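Long-range contact in putative ABC transporter (Thermobispora bispora, PDB 4PE6), which probably binds a carbohydrate or related small molecule as the solute-binding component of an ABC importer, and here holds a trihydroxybutanoic acid: residues A[39-44]-A[264-268]. Sequence-based numbering, arbitrary orientation.
Sequences KFEEAA and SVAAL
Val265 rests one methyl, CG2, against the backbone of helix 31-49, 3.5 Å from the carbonyl O of Lys39, and turns the other, CG1, to the CB of Ala43. One turn on, Leu268 CD2 reaches the same Ala43 CB at 3.9 Å, which thus lies between the two side chains, and also lies against the backbone N of Ala44. The axes of the two short segments come within 8.8 Å and run in the same general direction, inclined by 36°. Toward the sheet the packing is tight. Phe40, its CG anti to the backbone N (chi1 172°), carries its ring past Ser264, whose carbonyl O meets the ring edge near its plane, 3.7 Å from CD1; Leu268 crosses Phe40 at about a right angle. The Phe40 side chain also touches Leu23, Val58 and Leu86 of the sheet beneath. Ser264 OG, buried 3.6 Å from Phe40 CB, hydrogen-bonds to the carbonyl O of Met36. The other border is looser and partly exposed: Lys39 offers CB to Val265 CG2, then its bent chain leads away to a salt bridge with Glu307. With both polar ends paired outside the two segments, cohesion between them rests on apolar fit and burial.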
ATOM      1  N   LYS A  39      -1.752  -9.043  -8.778  1.00 20.86           N
ATOM      2  CA  LYS A  39      -2.279 -10.084  -7.900  1.00 20.90           C
ATOM      3  C   LYS A  39      -3.797 -10.231  -8.037  1.00 20.52           C
ATOM      4  O   LYS A  39      -4.298 -11.351  -8.059  1.00 20.72           O
ATOM      5  CB  LYS A  39      -1.909  -9.809  -6.438  1.00 20.95           C
ATOM      6  CG  LYS A  39      -0.423  -9.792  -6.153  1.00 21.77           C
ATOM      7  CD  LYS A  39       0.211 -11.161  -6.352  1.00 23.32           C
ATOM      8  CE  LYS A  39       1.726 -11.075  -6.271  1.00 24.50           C
ATOM      9  NZ  LYS A  39       2.290 -12.399  -5.927  1.00 26.44           N
ATOM     10  N   PHE A  40      -4.526  -9.107  -8.136  1.00 19.61           N
ATOM     11  CA  PHE A  40      -5.952  -9.152  -8.393  1.00 19.65           C
ATOM     12  C   PHE A  40      -6.267  -9.855  -9.698  1.00 21.01           C
ATOM     13  O   PHE A  40      -7.164 -10.682  -9.758  1.00 21.49           O
ATOM     14  CB  PHE A  40      -6.580  -7.743  -8.460  1.00 18.46           C
ATOM     15  CG  PHE A  40      -8.021  -7.764  -8.908  1.00 18.17           C
ATOM     16  CD1 PHE A  40      -9.030  -8.135  -8.020  1.00 17.77           C
ATOM     17  CD2 PHE A  40      -8.365  -7.467 -10.215  1.00 18.20           C
ATOM     18  CE1 PHE A  40     -10.356  -8.162  -8.427  1.00 17.59           C
ATOM     19  CE2 PHE A  40      -9.679  -7.503 -10.635  1.00 18.25           C
ATOM     20  CZ  PHE A  40     -10.679  -7.864  -9.730  1.00 18.02           C
ATOM     21  N   GLU A  41      -5.550  -9.498 -10.757  1.00 22.62           N
ATOM     22  CA  GLU A  41      -5.851 -10.044 -12.062  1.00 24.19           C
ATOM     23  C   GLU A  41      -5.539 -11.548 -12.129  1.00 25.38           C
ATOM     24  O   GLU A  41      -6.305 -12.316 -12.703  1.00 25.89           O
ATOM     25  CB  GLU A  41      -5.091  -9.285 -13.141  1.00 25.87           C
ATOM     26  CG  GLU A  41      -5.714  -7.946 -13.461  1.00 26.49           C
ATOM     27  CD  GLU A  41      -4.909  -7.144 -14.467  1.00 28.66           C
ATOM     28  OE1 GLU A  41      -3.683  -7.351 -14.561  1.00 29.94           O
ATOM     29  OE2 GLU A  41      -5.507  -6.281 -15.136  1.00 30.32           O
ATOM     30  N   GLU A  42      -4.431 -11.954 -11.527  1.00 25.93           N
ATOM     31  CA  GLU A  42      -4.124 -13.381 -11.395  1.00 27.67           C
ATOM     32  C   GLU A  42      -5.221 -14.111 -10.606  1.00 27.00           C
ATOM     33  O   GLU A  42      -5.663 -15.171 -11.009  1.00 27.29           O
ATOM     34  CB  GLU A  42      -2.778 -13.563 -10.715  1.00 28.77           C
ATOM     35  CG  GLU A  42      -2.429 -14.997 -10.370  1.00 31.05           C
ATOM     36  CD  GLU A  42      -1.101 -15.102  -9.644  1.00 32.40           C
ATOM     37  OE1 GLU A  42      -0.958 -14.549  -8.528  1.00 31.47           O
ATOM     38  OE2 GLU A  42      -0.214 -15.772 -10.184  1.00 34.48           O
ATOM     39  N   ALA A  43      -5.653 -13.554  -9.481  1.00 25.79           N
ATOM     40  CA  ALA A  43      -6.686 -14.207  -8.676  1.00 25.74           C
ATOM     41  C   ALA A  43      -8.043 -14.257  -9.398  1.00 26.08           C
ATOM     42  O   ALA A  43      -8.778 -15.243  -9.297  1.00 25.82           O
ATOM     43  CB  ALA A  43      -6.844 -13.516  -7.337  1.00 25.14           C
ATOM     44  N   ALA A  44      -8.371 -13.182 -10.108  1.00 25.96           N
ATOM     45  CA  ALA A  44      -9.639 -13.088 -10.824  1.00 26.49           C
ATOM     46  C   ALA A  44      -9.700 -14.091 -11.963  1.00 28.51           C
ATOM     47  O   ALA A  44     -10.716 -14.766 -12.153  1.00 27.26           O
ATOM     48  CB  ALA A  44      -9.828 -11.687 -11.368  1.00 26.06           C
ATOM     49  N   SER A 264      -6.180  -6.267  -2.586  1.00 16.02           N
ATOM     50  CA  SER A 264      -7.068  -6.405  -3.712  1.00 16.06           C
ATOM     51  C   SER A 264      -7.661  -7.819  -3.848  1.00 16.39           C
ATOM     52  O   SER A 264      -8.814  -7.987  -4.282  1.00 16.18           O
ATOM     53  CB  SER A 264      -6.354  -6.008  -5.016  1.00 16.33           C
ATOM     54  OG  SER A 264      -5.260  -6.882  -5.257  1.00 16.69           O
ATOM     55  N   VAL A 265      -6.853  -8.822  -3.526  1.00 16.83           N
ATOM     56  CA  VAL A 265      -7.288 -10.200  -3.611  1.00 17.42           C
ATOM     57  C   VAL A 265      -8.241 -10.492  -2.455  1.00 17.16           C
ATOM     58  O   VAL A 265      -9.264 -11.135  -2.627  1.00 17.15           O
ATOM     59  CB  VAL A 265      -6.095 -11.154  -3.528  1.00 18.10           C
ATOM     60  CG1 VAL A 265      -6.572 -12.581  -3.494  1.00 18.83           C
ATOM     61  CG2 VAL A 265      -5.152 -10.953  -4.712  1.00 18.61           C
ATOM     62  N   ALA A 266      -7.900 -10.011  -1.272  1.00 17.10           N
ATOM     63  CA  ALA A 266      -8.813 -10.144  -0.130  1.00 17.14           C
ATOM     64  C   ALA A 266     -10.149  -9.446  -0.416  1.00 16.91           C
ATOM     65  O   ALA A 266     -11.196  -9.928  -0.025  1.00 17.04           O
ATOM     66  CB  ALA A 266      -8.175  -9.575   1.130  1.00 17.10           C
ATOM     67  N   ALA A 267     -10.104  -8.297  -1.091  1.00 16.82           N
ATOM     68  CA  ALA A 267     -11.326  -7.567  -1.455  1.00 16.65           C
ATOM     69  C   ALA A 267     -12.183  -8.378  -2.441  1.00 17.05           C
ATOM     70  O   ALA A 267     -13.401  -8.375  -2.351  1.00 16.75           O
ATOM     71  CB  ALA A 267     -10.970  -6.213  -2.040  1.00 16.45           C
ATOM     72  N   LEU A 268     -11.533  -9.091  -3.359  1.00 17.67           N
ATOM     73  CA  LEU A 268     -12.237  -9.994  -4.275  1.00 18.47           C
ATOM     74  C   LEU A 268     -13.011 -11.056  -3.490  1.00 19.08           C
ATOM     75  O   LEU A 268     -14.177 -11.319  -3.776  1.00 19.53           O
ATOM     76  CB  LEU A 268     -11.230 -10.681  -5.206  1.00 18.86           C
ATOM     77  CG  LEU A 268     -11.722 -11.781  -6.139  1.00 19.43           C
ATOM     78  CD1 LEU A 268     -12.812 -11.285  -7.064  1.00 19.35           C
ATOM     79  CD2 LEU A 268     -10.572 -12.382  -6.925  1.00 20.11           C
TER